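Local coordinates for phosphoribosylglycinamide synthetase (PDB 4DIM), which probably acts as an ATP-dependent ligase of the ATP-grasp family that uses a metal ion, at residues F209-G214 against E287-N292. Sequence-based numbering, arbitrary orientation.
Sequences FVMPHG and ELVEIN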
ATOM      1  N   PHE A 209     -11.720  11.435  -0.846  1.00 75.11           N
ATOM      2  CA  PHE A 209     -10.560  12.108  -1.395  1.00 73.23           C
ATOM      3  C   PHE A 209      -9.697  11.178  -2.242  1.00 78.06           C
ATOM      4  O   PHE A 209      -9.871   9.971  -2.253  1.00 79.33           O
ATOM      5  CB  PHE A 209      -9.702  12.702  -0.247  1.00 73.03           C
ATOM      6  CG  PHE A 209      -9.079  11.662   0.647  1.00 73.30           C
ATOM      7  CD1 PHE A 209      -7.887  11.056   0.305  1.00 73.39           C
ATOM      8  CD2 PHE A 209      -9.676  11.306   1.841  1.00 75.54           C
ATOM      9  CE1 PHE A 209      -7.328  10.094   1.120  1.00 74.25           C
ATOM     10  CE2 PHE A 209      -9.129  10.319   2.634  1.00 77.39           C
ATOM     11  CZ  PHE A 209      -7.952   9.729   2.273  1.00 74.39           C
ATOM     12  N   VAL A 210      -8.774  11.779  -2.957  1.00 74.43           N
ATOM     13  CA  VAL A 210      -7.694  11.125  -3.668  1.00 72.74           C
ATOM     14  C   VAL A 210      -6.478  11.993  -3.355  1.00 76.47           C
ATOM     15  O   VAL A 210      -6.472  13.196  -3.641  1.00 73.68           O
ATOM     16  CB  VAL A 210      -7.904  10.864  -5.171  1.00 75.86           C
ATOM     17  CG1 VAL A 210      -6.775  10.009  -5.719  1.00 75.38           C
ATOM     18  CG2 VAL A 210      -9.235  10.169  -5.417  1.00 77.47           C
HETATM   19  N   MSE A 211      -5.511  11.405  -2.641  1.00 73.30           N
HETATM   20  CA  MSE A 211      -4.319  12.124  -2.245  1.00 70.81           C
HETATM   21  C   MSE A 211      -3.075  11.565  -2.948  1.00 70.48           C
HETATM   22  O   MSE A 211      -2.468  10.625  -2.443  1.00 67.14           O
HETATM   23  CB  MSE A 211      -4.131  12.044  -0.723  1.00 72.05           C
HETATM   24  CG  MSE A 211      -3.024  12.996  -0.205  1.00 76.14           C
HETATM   25 SE   MSE A 211      -2.494  12.527   1.592  0.82 79.94          SE
HETATM   26  CE  MSE A 211      -1.498  11.096   1.117  1.00 76.20           C
ATOM     27  N   PRO A 212      -2.601  12.225  -4.023  1.00 66.63           N
ATOM     28  CA  PRO A 212      -1.337  11.798  -4.648  1.00 66.40           C
ATOM     29  C   PRO A 212      -0.155  11.917  -3.690  1.00 70.41           C
ATOM     30  O   PRO A 212      -0.182  12.711  -2.765  1.00 69.68           O
ATOM     31  CB  PRO A 212      -1.195  12.756  -5.847  1.00 68.88           C
ATOM     32  CG  PRO A 212      -2.586  13.183  -6.140  1.00 73.40           C
ATOM     33  CD  PRO A 212      -3.273  13.266  -4.828  1.00 68.47           C
ATOM     34  N   HIS A 213       0.851  11.068  -3.870  1.00 69.46           N
ATOM     35  CA  HIS A 213       2.032  11.124  -3.009  1.00 69.72           C
ATOM     36  C   HIS A 213       3.279  10.614  -3.718  1.00 74.73           C
ATOM     37  O   HIS A 213       3.228   9.834  -4.686  1.00 72.29           O
ATOM     38  CB  HIS A 213       1.836  10.381  -1.665  1.00 69.01           C
ATOM     39  CG  HIS A 213       1.355   8.979  -1.787  1.00 70.79           C
ATOM     40  ND1 HIS A 213       2.225   7.939  -2.088  1.00 71.63           N
ATOM     41  CD2 HIS A 213       0.111   8.474  -1.594  1.00 70.63           C
ATOM     42  CE1 HIS A 213       1.474   6.857  -2.148  1.00 70.06           C
ATOM     43  NE2 HIS A 213       0.195   7.129  -1.827  1.00 70.25           N
ATOM     44  N   GLY A 214       4.397  11.137  -3.259  1.00 74.68           N
ATOM     45  CA  GLY A 214       5.693  10.808  -3.815  1.00 76.76           C
ATOM     46  C   GLY A 214       6.207   9.527  -3.225  1.00 82.28           C
ATOM     47  O   GLY A 214       5.877   9.200  -2.086  1.00 81.80           O
ATOM     48  N   GLU A 287      -0.101   7.971   8.223  1.00 72.96           N
ATOM     49  CA  GLU A 287       0.479   9.099   8.935  1.00 72.57           C
ATOM     50  C   GLU A 287       0.597  10.305   7.986  1.00 75.34           C
ATOM     51  O   GLU A 287       0.323  11.412   8.426  1.00 80.07           O
ATOM     52  CB  GLU A 287       1.854   8.721   9.532  1.00 74.24           C
ATOM     53  CG  GLU A 287       1.783   7.779  10.731  1.00 75.64           C
ATOM     54  CD  GLU A 287       1.473   6.309  10.523  1.00 97.82           C
ATOM     55  OE1 GLU A 287       1.552   5.839   9.368  1.00 87.79           O
ATOM     56  OE2 GLU A 287       1.167   5.616  11.524  1.00 99.91           O
ATOM     57  N   LEU A 288       0.911  10.114   6.693  1.00 67.38           N
ATOM     58  CA  LEU A 288       0.940  11.234   5.745  1.00 67.78           C
ATOM     59  C   LEU A 288      -0.447  11.712   5.330  1.00 73.82           C
ATOM     60  O   LEU A 288      -0.615  12.917   5.049  1.00 72.43           O
ATOM     61  CB  LEU A 288       1.753  10.915   4.497  1.00 67.78           C
ATOM     62  CG  LEU A 288       3.260  10.658   4.723  1.00 70.85           C
ATOM     63  CD1 LEU A 288       3.860  10.215   3.509  1.00 70.92           C
ATOM     64  CD2 LEU A 288       3.981  11.879   5.223  1.00 74.21           C
ATOM     65  N   VAL A 289      -1.465  10.812   5.371  1.00 72.29           N
ATOM     66  CA  VAL A 289      -2.868  11.221   5.159  1.00 71.28           C
ATOM     67  C   VAL A 289      -3.256  12.123   6.329  1.00 75.71           C
ATOM     68  O   VAL A 289      -3.875  13.168   6.131  1.00 78.18           O
ATOM     69  CB  VAL A 289      -3.856  10.038   5.029  1.00 74.22           C
ATOM     70  CG1 VAL A 289      -5.250  10.543   4.773  1.00 75.51           C
ATOM     71  CG2 VAL A 289      -3.486   9.101   3.907  1.00 73.76           C
ATOM     72  N   GLU A 290      -2.887  11.714   7.549  1.00 71.85           N
ATOM     73  CA  GLU A 290      -3.193  12.457   8.786  1.00 73.52           C
ATOM     74  C   GLU A 290      -2.552  13.852   8.742  1.00 77.26           C
ATOM     75  O   GLU A 290      -3.261  14.832   8.894  1.00 77.59           O
ATOM     76  CB  GLU A 290      -2.735  11.665  10.043  1.00 75.28           C
ATOM     77  CG  GLU A 290      -3.659  10.491  10.356  1.00 89.45           C
ATOM     78  CD  GLU A 290      -3.366   9.580  11.541  1.00108.22           C
ATOM     79  OE1 GLU A 290      -2.186   9.451  11.947  1.00114.96           O
ATOM     80  OE2 GLU A 290      -4.320   8.904  11.986  1.00 94.76           O
ATOM     81  N   ILE A 291      -1.258  13.939   8.412  1.00 73.57           N
ATOM     82  CA  ILE A 291      -0.530  15.228   8.258  1.00 74.41           C
ATOM     83  C   ILE A 291      -1.212  16.144   7.198  1.00 79.58           C
ATOM     84  O   ILE A 291      -1.489  17.304   7.474  1.00 83.03           O
ATOM     85  CB  ILE A 291       0.974  14.972   7.872  1.00 75.69           C
ATOM     86  CG1 ILE A 291       1.780  14.469   9.066  1.00 75.45           C
ATOM     87  CG2 ILE A 291       1.619  16.195   7.276  1.00 78.46           C
ATOM     88  CD1 ILE A 291       3.106  13.753   8.726  1.00 81.14           C
ATOM     89  N   ASN A 292      -1.438  15.614   5.993  1.00 73.74           N
ATOM     90  CA  ASN A 292      -1.990  16.347   4.857  1.00 74.13           C
ATOM     91  C   ASN A 292      -3.377  16.880   5.056  1.00 79.52           C
ATOM     92  O   ASN A 292      -3.632  17.983   4.591  1.00 82.73           O
ATOM     93  CB  ASN A 292      -1.995  15.472   3.648  1.00 78.42           C
ATOM     94  CG  ASN A 292      -2.409  16.113   2.395  1.00 89.86           C
ATOM     95  OD1 ASN A 292      -3.529  15.913   1.974  1.00 86.40           O
ATOM     96  ND2 ASN A 292      -1.507  16.874   1.773  1.00 90.95           N
TER
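Helix-on-sheet packing in an ATP-grasp enzyme is illustrated where Met211 and Phe209, on strand 206-219 of the large antiparallel sheet, meet Val289 and Asn292 of helix 285-293. The local axes cross at 112° and approach to 10.5 Å, a separation bridged by side chains, chiefly that of Met211, a selenomethionine. Its CG lies anti to the backbone N (chi1 -170°), and the chain reaches the helix before bending at its last torsion. There the selenium sits 3.8 Å from Val289 CA and 4.0 Å from Leu288 O, against the helix backbone itself. On one flank Met211 slides past Asn292, the two side chains running in opposite directions, with SE 3.6 Å from both Asn292 CB and Asn292 OD1. The terminal methyl meets the valine side chain, Met211 CE lying 4.0 Å from Val289 CG2.

The other branch of the same valine meets Phe209: Val289 CG1 approaches Phe209 CZ obliquely at 3.8 Å. Tyr293 and Trp314 also meet the phenylalanine ring, setting this valine contact within an aromatic cluster. The neighbouring strands contribute as well, Gln199 touching Met211 and Val289, and Val230 touching Met211 and Asn292. Val210 and Pro212, whose side chains leave the other face of the strand, pack on helix 236-253, which leaves the sheet sandwiched between two helices here.

No hydrogen bond or salt bridge joins the two segments. Strand and helix are therefore held by van der Waals contact in a buried interface. The selenium stands where natural methionine carries sulphur, and such a flexible, polarisable thioether chain can pack against the amide of Asn292 as well as against hydrocarbon.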